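Local coordinates for protein SalCYP truncation (Salinispora tropica, PDB 7ABB) that is a cytochrome P450-family protein, rich in helices with a small beta sheet at one side, and holds a heme c group, at residues R30-A34 / V45-Y49; I52-F56 / L305-A310; I119-V123 / E358-I363; G126-S131 / Y382-W388. Numbering follows the deposited sequence.

Contact 1 of 4, residues R30-A34 / V45-Y49; sequences RADGA and VLSTY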
# COMPACT_ATOMS: atom_id res chain seq x y z
N ARG A 30 -14.89 0.30 21.86
CA ARG A 30 -14.59 -1.10 21.60
C ARG A 30 -14.68 -1.91 22.89
O ARG A 30 -14.20 -1.48 23.95
CB ARG A 30 -13.22 -1.26 20.96
CG ARG A 30 -12.01 -1.12 21.89
CD ARG A 30 -10.80 -0.73 21.07
NE ARG A 30 -9.52 -0.49 21.75
CZ ARG A 30 -8.53 -1.38 21.83
NH1 ARG A 30 -7.39 -1.03 22.42
NH2 ARG A 30 -8.69 -2.61 21.35
N ALA A 31 -15.34 -3.07 22.79
CA ALA A 31 -15.37 -4.07 23.84
C ALA A 31 -15.30 -5.44 23.18
O ALA A 31 -15.80 -5.63 22.06
CB ALA A 31 -16.63 -3.98 24.72
N ASP A 32 -14.66 -6.39 23.86
CA ASP A 32 -14.53 -7.74 23.32
C ASP A 32 -13.80 -7.73 21.98
O ASP A 32 -13.99 -8.62 21.15
CB ASP A 32 -15.91 -8.41 23.19
CG ASP A 32 -16.63 -8.52 24.52
OD1 ASP A 32 -16.00 -9.00 25.48
OD2 ASP A 32 -17.81 -8.10 24.60
N GLY A 33 -12.96 -6.72 21.76
CA GLY A 33 -12.13 -6.67 20.57
C GLY A 33 -12.78 -6.06 19.35
O GLY A 33 -12.25 -6.24 18.25
N ALA A 34 -13.89 -5.34 19.50
CA ALA A 34 -14.54 -4.76 18.34
C ALA A 34 -15.53 -3.68 18.76
O ALA A 34 -15.94 -3.60 19.92
CB ALA A 34 -15.27 -5.83 17.52
N VAL A 45 -16.19 -3.55 13.28
CA VAL A 45 -14.80 -3.13 13.17
C VAL A 45 -14.00 -3.85 14.25
O VAL A 45 -14.17 -3.56 15.45
CB VAL A 45 -14.64 -1.61 13.31
CG1 VAL A 45 -13.18 -1.21 13.14
CG2 VAL A 45 -15.52 -0.89 12.30
N LEU A 46 -13.14 -4.78 13.85
CA LEU A 46 -12.24 -5.41 14.81
C LEU A 46 -11.16 -4.42 15.24
O LEU A 46 -10.73 -3.57 14.46
CB LEU A 46 -11.60 -6.66 14.23
CG LEU A 46 -12.59 -7.74 13.79
CD1 LEU A 46 -11.85 -9.02 13.50
CD2 LEU A 46 -13.68 -8.05 14.81
N SER A 47 -10.74 -4.52 16.51
CA SER A 47 -9.86 -3.51 17.08
C SER A 47 -8.58 -4.04 17.71
O SER A 47 -7.81 -3.23 18.26
CB SER A 47 -10.61 -2.70 18.13
OG SER A 47 -10.92 -3.52 19.25
N THR A 48 -8.33 -5.34 17.66
CA THR A 48 -7.14 -5.91 18.28
C THR A 48 -6.22 -6.51 17.23
O THR A 48 -6.67 -6.97 16.17
CB THR A 48 -7.49 -6.99 19.34
OG1 THR A 48 -7.99 -8.20 18.72
CG2 THR A 48 -8.51 -6.49 20.31
N TYR A 49 -4.93 -6.53 17.56
CA TYR A 49 -3.94 -7.17 16.70
C TYR A 49 -4.25 -8.65 16.56
O TYR A 49 -4.31 -9.17 15.44
CB TYR A 49 -2.55 -6.98 17.29
CG TYR A 49 -1.45 -7.66 16.55
CD1 TYR A 49 -0.82 -7.04 15.49
CD2 TYR A 49 -1.01 -8.93 16.92
CE1 TYR A 49 0.22 -7.66 14.79
CE2 TYR A 49 0.03 -9.55 16.24
CZ TYR A 49 0.65 -8.92 15.18
OH TYR A 49 1.67 -9.55 14.52
O HOH W 1 -10.47 -8.11 17.51

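Contact 2 of 4, residues I52-F56 / L305-A310; sequences ICAAF and LPLALA. With HEC (heme c), chain B.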
# COMPACT_ATOMS: atom_id res chain seq x y z
N ILE A 52 -7.55 -9.21 14.53
CA ILE A 52 -7.41 -8.89 13.12
C ILE A 52 -6.52 -9.90 12.41
O ILE A 52 -6.83 -10.36 11.29
CB ILE A 52 -6.89 -7.46 13.00
CG1 ILE A 52 -8.03 -6.51 13.36
CG2 ILE A 52 -6.36 -7.20 11.61
CD1 ILE A 52 -7.61 -5.09 13.58
N CYS A 53 -5.38 -10.26 13.02
CA CYS A 53 -4.52 -11.28 12.42
C CYS A 53 -5.29 -12.57 12.19
O CYS A 53 -5.21 -13.18 11.11
CB CYS A 53 -3.32 -11.56 13.31
SG CYS A 53 -2.04 -10.33 13.21
N ALA A 54 -6.03 -13.01 13.21
CA ALA A 54 -6.76 -14.27 13.11
C ALA A 54 -7.79 -14.21 11.99
O ALA A 54 -8.04 -15.22 11.31
CB ALA A 54 -7.43 -14.60 14.44
N ALA A 55 -8.42 -13.06 11.82
CA ALA A 55 -9.44 -12.91 10.79
C ALA A 55 -8.82 -12.99 9.40
O ALA A 55 -9.33 -13.71 8.53
CB ALA A 55 -10.20 -11.60 10.95
N PHE A 56 -7.69 -12.31 9.20
CA PHE A 56 -6.95 -12.41 7.94
C PHE A 56 -6.56 -13.85 7.64
O PHE A 56 -6.45 -14.22 6.46
CB PHE A 56 -5.67 -11.57 8.00
CG PHE A 56 -5.84 -10.11 7.61
CD1 PHE A 56 -6.26 -9.74 6.33
CD2 PHE A 56 -5.54 -9.10 8.51
CE1 PHE A 56 -6.38 -8.38 5.98
CE2 PHE A 56 -5.66 -7.78 8.16
CZ PHE A 56 -6.08 -7.40 6.91
N LEU A 305 -11.09 -4.78 9.00
CA LEU A 305 -9.83 -5.17 9.61
C LEU A 305 -8.85 -4.00 9.54
O LEU A 305 -7.86 -4.05 8.79
CB LEU A 305 -9.27 -6.41 8.92
CG LEU A 305 -10.22 -7.63 8.86
CD1 LEU A 305 -9.50 -8.81 8.19
CD2 LEU A 305 -10.69 -8.00 10.21
N PRO A 306 -9.09 -2.92 10.29
CA PRO A 306 -8.25 -1.72 10.12
C PRO A 306 -6.83 -1.92 10.63
O PRO A 306 -6.61 -2.20 11.81
CB PRO A 306 -9.00 -0.65 10.92
CG PRO A 306 -9.79 -1.44 11.93
CD PRO A 306 -10.22 -2.67 11.20
N LEU A 307 -5.86 -1.72 9.74
CA LEU A 307 -4.47 -1.84 10.13
C LEU A 307 -4.08 -0.72 11.11
O LEU A 307 -3.13 -0.90 11.89
CB LEU A 307 -3.58 -1.80 8.88
CG LEU A 307 -3.92 -2.86 7.82
CD1 LEU A 307 -2.89 -2.78 6.69
CD2 LEU A 307 -3.97 -4.25 8.43
N ALA A 308 -4.78 0.41 11.08
CA ALA A 308 -4.57 1.51 12.03
C ALA A 308 -4.91 1.10 13.45
O ALA A 308 -4.45 1.75 14.40
CB ALA A 308 -5.41 2.72 11.65
N LEU A 309 -5.73 0.07 13.62
CA LEU A 309 -5.97 -0.47 14.96
C LEU A 309 -5.03 -1.64 15.26
O LEU A 309 -4.43 -1.68 16.34
CB LEU A 309 -7.44 -0.87 15.12
CG LEU A 309 -8.45 0.27 14.97
CD1 LEU A 309 -9.86 -0.20 15.29
CD2 LEU A 309 -8.11 1.45 15.82
N ALA A 310 -4.90 -2.61 14.34
CA ALA A 310 -4.02 -3.75 14.58
C ALA A 310 -2.63 -3.29 14.97
O ALA A 310 -2.03 -3.78 15.93
CB ALA A 310 -3.97 -4.65 13.32
FE HEC B . -0.27 -4.32 -1.62
CHA HEC B . -2.69 -6.73 -1.17
CHB HEC B . -0.90 -3.19 1.55
CHC HEC B . 2.17 -1.94 -2.04
CHD HEC B . 0.09 -5.22 -4.89
NA HEC B . -1.54 -4.84 -0.14
C1A HEC B . -2.44 -5.90 -0.11
C2A HEC B . -3.10 -6.00 1.17
C3A HEC B . -2.58 -5.01 1.91
C4A HEC B . -1.62 -4.29 1.12
CMA HEC B . -2.93 -4.63 3.36
CAA HEC B . -4.16 -7.07 1.61
CBA HEC B . -5.60 -6.69 1.28
CGA HEC B . -6.55 -7.76 1.79
O1A HEC B . -7.75 -7.61 1.48
O2A HEC B . -6.07 -8.71 2.48
NB HEC B . 0.45 -2.82 -0.50
C1B HEC B . 0.09 -2.54 0.81
C2B HEC B . 0.93 -1.48 1.27
C3B HEC B . 1.80 -1.16 0.28
C4B HEC B . 1.49 -1.97 -0.84
CMB HEC B . 0.80 -0.92 2.70
CAB HEC B . 2.89 -0.12 0.16
CBB HEC B . 3.37 0.50 1.43
NC HEC B . 0.88 -3.69 -3.19
C1C HEC B . 1.88 -2.75 -3.11
C2C HEC B . 2.59 -2.73 -4.36
C3C HEC B . 2.03 -3.64 -5.18
C4C HEC B . 0.94 -4.24 -4.45
CMC HEC B . 3.79 -1.81 -4.63
CAC HEC B . 2.35 -4.03 -6.63
CBC HEC B . 3.72 -3.69 -7.22
ND HEC B . -1.15 -5.68 -2.79
C1D HEC B . -0.82 -5.88 -4.13
C2D HEC B . -1.63 -6.95 -4.63
C3D HEC B . -2.49 -7.43 -3.51
C4D HEC B . -2.11 -6.60 -2.39
CMD HEC B . -1.60 -7.48 -6.06
CAD HEC B . -3.54 -8.56 -3.54
CBD HEC B . -2.85 -9.83 -3.11
CGD HEC B . -3.85 -10.96 -3.01
O1D HEC B . -3.43 -12.14 -2.95
O2D HEC B . -5.06 -10.66 -3.00

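Contact 3 of 4, residues I119-V123 / E358-I363; sequences ISAFV and EWHELI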
# COMPACT_ATOMS: atom_id res chain seq x y z
N ILE A 119 15.46 13.37 -7.68
CA ILE A 119 15.78 14.31 -6.59
C ILE A 119 16.81 15.32 -7.06
O ILE A 119 16.70 16.52 -6.75
CB ILE A 119 16.26 13.53 -5.36
CG1 ILE A 119 15.14 12.65 -4.84
CG2 ILE A 119 16.72 14.52 -4.26
CD1 ILE A 119 15.60 11.51 -3.98
N SER A 120 17.82 14.88 -7.81
CA SER A 120 18.82 15.79 -8.35
C SER A 120 18.18 16.94 -9.11
O SER A 120 18.71 18.06 -9.10
CB SER A 120 19.77 15.03 -9.28
OG SER A 120 20.67 14.23 -8.56
N ALA A 121 17.06 16.70 -9.77
CA ALA A 121 16.48 17.72 -10.63
C ALA A 121 15.81 18.85 -9.85
O ALA A 121 15.54 19.89 -10.44
CB ALA A 121 15.46 17.08 -11.58
N PHE A 122 15.53 18.67 -8.56
CA PHE A 122 14.93 19.75 -7.78
C PHE A 122 15.72 20.16 -6.54
O PHE A 122 15.29 21.09 -5.86
CB PHE A 122 13.48 19.45 -7.37
CG PHE A 122 13.26 18.17 -6.61
CD1 PHE A 122 13.56 18.06 -5.26
CD2 PHE A 122 12.68 17.08 -7.24
CE1 PHE A 122 13.32 16.87 -4.56
CE2 PHE A 122 12.44 15.90 -6.56
CZ PHE A 122 12.75 15.78 -5.22
N VAL A 123 16.87 19.55 -6.25
CA VAL A 123 17.65 19.93 -5.07
C VAL A 123 17.90 21.43 -5.01
O VAL A 123 17.86 22.04 -3.94
CB VAL A 123 18.99 19.16 -5.01
CG1 VAL A 123 19.85 19.68 -3.87
CG2 VAL A 123 18.78 17.72 -4.79
N GLU A 358 18.46 7.86 -1.04
CA GLU A 358 18.95 8.84 -2.01
C GLU A 358 18.55 10.25 -1.60
O GLU A 358 19.30 11.20 -1.83
CB GLU A 358 18.43 8.50 -3.42
CG GLU A 358 18.98 7.19 -3.97
CD GLU A 358 20.47 7.17 -4.00
OE1 GLU A 358 21.06 8.11 -4.58
OE2 GLU A 358 21.07 6.23 -3.45
N TRP A 359 17.38 10.40 -0.95
CA TRP A 359 16.97 11.70 -0.45
C TRP A 359 17.99 12.25 0.53
O TRP A 359 18.41 13.40 0.42
CB TRP A 359 15.58 11.58 0.20
CG TRP A 359 15.09 12.89 0.75
CD1 TRP A 359 15.45 13.47 1.93
CD2 TRP A 359 14.18 13.80 0.11
NE1 TRP A 359 14.82 14.67 2.07
CE2 TRP A 359 14.04 14.90 0.97
CE3 TRP A 359 13.49 13.80 -1.10
CZ2 TRP A 359 13.23 15.99 0.66
CZ3 TRP A 359 12.68 14.88 -1.42
CH2 TRP A 359 12.55 15.96 -0.52
N HIS A 360 18.42 11.44 1.51
CA HIS A 360 19.32 11.97 2.53
C HIS A 360 20.75 12.17 2.03
O HIS A 360 21.51 12.94 2.62
CB HIS A 360 19.27 11.05 3.75
CG HIS A 360 18.01 11.21 4.53
ND1 HIS A 360 16.85 10.54 4.21
CD2 HIS A 360 17.71 12.02 5.57
CE1 HIS A 360 15.89 10.90 5.05
NE2 HIS A 360 16.39 11.80 5.88
N GLU A 361 21.11 11.56 0.91
CA GLU A 361 22.40 11.83 0.29
C GLU A 361 22.43 13.22 -0.32
O GLU A 361 23.45 13.92 -0.23
CB GLU A 361 22.67 10.78 -0.78
CG GLU A 361 23.94 11.03 -1.55
CD GLU A 361 25.18 10.91 -0.69
OE1 GLU A 361 26.11 11.73 -0.85
OE2 GLU A 361 25.23 9.97 0.15
N LEU A 362 21.33 13.64 -0.93
CA LEU A 362 21.28 14.92 -1.62
C LEU A 362 20.69 16.03 -0.76
O LEU A 362 21.05 17.21 -0.95
CB LEU A 362 20.46 14.77 -2.90
CG LEU A 362 21.14 13.96 -4.01
CD1 LEU A 362 20.15 13.69 -5.12
CD2 LEU A 362 22.35 14.70 -4.54
N ILE A 363 19.80 15.69 0.17
CA ILE A 363 19.06 16.62 1.01
C ILE A 363 19.11 16.10 2.44
O ILE A 363 18.11 15.57 2.95
CB ILE A 363 17.61 16.79 0.51
CG1 ILE A 363 17.56 17.09 -1.00
CG2 ILE A 363 16.87 17.87 1.34
CD1 ILE A 363 16.14 17.16 -1.58

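Contact 4 of 4, residues G126-S131 / Y382-W388; sequences GEVSFS and YDLRIVW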
# COMPACT_ATOMS: atom_id res chain seq x y z
N GLY A 126 15.30 24.22 -3.23
CA GLY A 126 15.01 24.38 -1.82
C GLY A 126 13.57 24.11 -1.45
O GLY A 126 13.17 24.37 -0.31
N GLU A 127 12.76 23.59 -2.38
CA GLU A 127 11.40 23.19 -2.05
C GLU A 127 10.92 22.20 -3.11
O GLU A 127 11.40 22.21 -4.25
CB GLU A 127 10.41 24.37 -1.99
CG GLU A 127 10.14 24.99 -3.32
CD GLU A 127 9.10 26.09 -3.33
OE1 GLU A 127 8.62 26.58 -2.27
OE2 GLU A 127 8.80 26.55 -4.46
N VAL A 128 9.95 21.38 -2.71
CA VAL A 128 9.29 20.47 -3.63
C VAL A 128 7.92 20.12 -3.06
O VAL A 128 7.73 20.09 -1.84
CB VAL A 128 10.16 19.21 -3.87
CG1 VAL A 128 10.23 18.32 -2.63
CG2 VAL A 128 9.64 18.41 -5.09
N SER A 129 6.98 19.82 -3.95
CA SER A 129 5.74 19.16 -3.57
C SER A 129 6.04 17.67 -3.65
O SER A 129 6.09 17.08 -4.74
CB SER A 129 4.58 19.60 -4.46
OG SER A 129 3.40 18.86 -4.15
N PHE A 130 6.28 17.07 -2.49
CA PHE A 130 6.97 15.79 -2.43
C PHE A 130 6.26 14.71 -3.24
O PHE A 130 6.88 13.98 -4.02
CB PHE A 130 7.12 15.36 -0.97
CG PHE A 130 7.78 14.03 -0.78
CD1 PHE A 130 9.15 13.92 -0.69
CD2 PHE A 130 7.02 12.87 -0.69
CE1 PHE A 130 9.77 12.69 -0.52
CE2 PHE A 130 7.62 11.65 -0.49
CZ PHE A 130 8.99 11.55 -0.40
N SER A 131 4.95 14.54 -3.03
CA SER A 131 4.29 13.42 -3.68
C SER A 131 3.94 13.72 -5.14
O SER A 131 4.05 12.83 -5.99
CB SER A 131 3.05 13.01 -2.90
OG SER A 131 3.44 12.47 -1.65
N TYR A 382 -3.75 15.68 -0.87
CA TYR A 382 -2.94 16.49 0.03
C TYR A 382 -1.78 17.08 -0.77
O TYR A 382 -1.51 16.67 -1.90
CB TYR A 382 -2.41 15.65 1.20
CG TYR A 382 -1.47 14.55 0.78
CD1 TYR A 382 -0.10 14.78 0.65
CD2 TYR A 382 -1.95 13.27 0.50
CE1 TYR A 382 0.77 13.78 0.27
CE2 TYR A 382 -1.09 12.26 0.11
CZ TYR A 382 0.27 12.51 -0.01
OH TYR A 382 1.16 11.54 -0.39
N ASP A 383 -1.08 18.04 -0.17
CA ASP A 383 0.09 18.64 -0.80
C ASP A 383 1.17 18.76 0.26
O ASP A 383 1.09 19.63 1.14
CB ASP A 383 -0.25 20.00 -1.42
CG ASP A 383 0.94 20.65 -2.13
OD1 ASP A 383 2.04 20.08 -2.09
OD2 ASP A 383 0.76 21.73 -2.73
N LEU A 384 2.16 17.90 0.20
CA LEU A 384 3.26 17.89 1.15
C LEU A 384 4.39 18.72 0.57
O LEU A 384 5.08 18.27 -0.35
CB LEU A 384 3.72 16.46 1.43
CG LEU A 384 5.00 16.35 2.25
CD1 LEU A 384 4.83 16.99 3.61
CD2 LEU A 384 5.40 14.90 2.40
N ARG A 385 4.56 19.92 1.10
CA ARG A 385 5.68 20.78 0.74
C ARG A 385 6.81 20.56 1.75
O ARG A 385 6.58 20.61 2.96
CB ARG A 385 5.26 22.25 0.72
CG ARG A 385 6.36 23.24 0.33
CD ARG A 385 5.82 24.66 0.17
NE ARG A 385 6.88 25.66 -0.04
CZ ARG A 385 7.01 26.79 0.66
NH1 ARG A 385 6.16 27.08 1.65
NH2 ARG A 385 8.01 27.66 0.39
N ILE A 386 8.01 20.33 1.24
CA ILE A 386 9.21 20.23 2.05
C ILE A 386 10.16 21.32 1.56
O ILE A 386 10.19 21.61 0.36
CB ILE A 386 9.87 18.84 1.93
CG1 ILE A 386 8.85 17.75 2.23
CG2 ILE A 386 11.11 18.74 2.79
CD1 ILE A 386 9.39 16.35 2.13
N VAL A 387 10.90 21.93 2.49
CA VAL A 387 11.87 22.96 2.14
C VAL A 387 13.22 22.66 2.78
O VAL A 387 13.33 21.91 3.76
CB VAL A 387 11.37 24.38 2.54
CG1 VAL A 387 10.04 24.71 1.86
CG2 VAL A 387 11.24 24.53 4.06
N TRP A 388 14.27 23.28 2.23
CA TRP A 388 15.62 23.08 2.74
C TRP A 388 16.52 24.21 2.27
O TRP A 388 16.22 24.86 1.28
CB TRP A 388 16.21 21.73 2.29
CG TRP A 388 16.20 21.53 0.79
CD1 TRP A 388 17.21 21.82 -0.09
CD2 TRP A 388 15.13 21.00 0.01
NE1 TRP A 388 16.83 21.50 -1.37
CE2 TRP A 388 15.56 20.98 -1.33
CE3 TRP A 388 13.85 20.52 0.32
CZ2 TRP A 388 14.74 20.54 -2.38
CZ3 TRP A 388 13.05 20.05 -0.72
CH2 TRP A 388 13.49 20.08 -2.05
OXT TRP A 388 17.55 24.45 2.90
O HOH W 2 2.78 16.52 -2.52

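Contact 1 of 4, residues R30-A34 / V45-Y49
A31 to A34 form a type I' beta turn, and A34 then pairs with L46 as an antiparallel, non-hydrogen-bonded pair with CA atoms 4.3 Å apart. The turn is closed by A31 N to A34 O at 3.0 Å and A34 N to A31 O at 3.2 Å. D32 and G33 both have positive phi, as this turn type requires. At G33 a CB would jam against the preceding carbonyl oxygen. The backbone link between the segments is S47 N to G33 O, 2.9 Å. The same G33 O takes a hydrogen bond from a water, 2.7 Å away, that lies 2.8 Å from T48 OG1. This is the start of the small mixed sheet of the P450 fold: strands 34-37 and 43-46 form a hairpin, and the turn leads into it from helix 19-29. R30 extends its side chain across to 45-49, and its NH2 donates to S47 OG at 3.2 Å. T48 CG2 rests 3.6 Å from G33 CA, while T48 OG1 accepts a hydrogen bond from G51 as the N-cap of helix 49-56. On the face shared by A34 and L46, A34 CB meets L46 CD2 at 3.8 Å.

Contact 2 of 4, residues I52-F56 / L305-A310
A leucine methyl sits almost exactly on the axis of an aromatic ring. L305 CD1 lies 3.7 Å from the centroid of the F56 ring and only 4° off its normal, a well-centred CH-pi contact. No hydrogen bond joins the two segments, and every residue that touches is buried. L305 is the wedge between residues of helix 49-56. Its CD2 meets A55 CB at 3.7 Å, and its CB lies 4.0 Å from I52 CG2. I52 reaches in the other direction, over the start of helix 307-310. Its CD1 packs 3.7 Å from A310 CB and 3.5 Å from P306 O. P306 O accepts hydrogen bonds from L309 N (3.0 Å) and A310 N (3.1 Å), as P306 is the N-cap residue of the short helix. L46 of strand 43-46 packs on I52, A55 and L305, so the sheet backs this cluster.

Toward the heme c, F56 CE2 touches L307 CD2 at 3.9 Å. Both residues go on to the heme c: F56 CE1 is 3.5 Å from the propionate oxygen O2A, and L307 CD1 is 3.8 Å from the methyl CMA. R92 and R286 also hydrogen-bond to the heme c. The I52, A55 and L305 packing thus lies behind F56 and L307, which line the heme pocket of this P450 fold.

Contact 3 of 4, residues I119-V123 / E358-I363
This is apolar packing between the ends of two helical regions, far from the heme. The C-terminal end of helix 108-120 and the residues after it lie against the C-terminal end of helix 345-362. No hydrogen bond crosses between the segments. I119 is central. Its CD1 approaches the backbone at W359 N, 3.7 Å away, and its CG2 meets L362 CD1 at 3.6 Å and I363 CD1 at 3.8 Å. Four residues on, V123 CG2 rests 3.9 Å from L362 CB and 4.0 Å from I363 CG1. I119 and V123 therefore share L362 and I363.

Helix 345-362 corresponds to the L helix, which follows the heme-binding loop in the P450 fold. Here its last turn closes with I363 N to W359 O at 2.7 Å, and I363 is the first residue to leave helical angles. F122 takes chi1 p, and its ring reaches W359, with CE1 3.8 Å from W359 CZ3. The tryptophan atom lies near the plane of the F122 ring. W359 also meets F130 and Y366 edge-to-face, which extends the aromatic cluster beyond this pair. At the border S120 OG is 3.5 Å from L362 CD1, but its hydrogen bond goes to R116 O. The carboxylate of E358 forms salt bridges with R112 and R116, adding charged links between the two helices.

Contact 4 of 4, residues G126-S131 / Y382-W388
E127 and R385 form a salt bridge, with OE1 of E127 2.9 Å from R385 NH2 and 3.0 Å from R385 NE. Two hydroxyl hydrogen bonds lie at the other end of the contact. S129 OG donates to D383 OD1 at 2.8 Å, and S131 OG donates to Y382 OH at 2.8 Å. Y382 OH is also hydrogen-bonded to N242 OD1. A water joins S129 OG, S131 N and L384 N, at 2.9, 3.0 and 3.1 Å.

The backbones make a two-stranded antiparallel sheet. V128 and I386 are its hydrogen-bonded pair, with V128 N to I386 O and I386 N to V128 O both 3.1 Å. The ladder continues past the strands: W388 N reaches G126 O at 3.0 Å, and F130 N reaches L384 O at 2.7 Å, at the start of helix 130-147. G126 has positive phi, and a CB there would clash with W388 O. Its CA makes a CH-pi contact with the five-membered ring of W388, 3.5 Å from the centroid and 17° off the normal. V128 CG1 touches W388 CH2 at 3.7 Å, and F130 CD1 touches I386 CD1 at 3.7 Å.

V128 and I386 face W359 of helix 345-362, while S131, Y382 and L384 pack on helix 238-253. W388 NE1 hydrogen-bonds to V123 O, so the C-terminal residue is held beside the end of helix 108-120.

Overall arrangement
From the N terminus, contact 1 closes a short loop of ten residues around the first hairpin. Contact 2 opens soon after and joins helix 49-56 to residues 305-310, 249 positions later. The two touch where L46 and Y49 meet residues of contact 2, and together they bind the sheet to the heme pocket. Contacts 3 and 4 open within the span of contact 2 but close after it, so both cross it. They also cross each other and touch, with centres about 12 Å apart. Contact 3 joins the ends of helices 108-120 and 345-362. Contact 4 joins the C-terminal strand 385-387 to strand 127-129 and the start of helix 130-147. Contact 3 lies across the chain's centre from contacts 1 and 2.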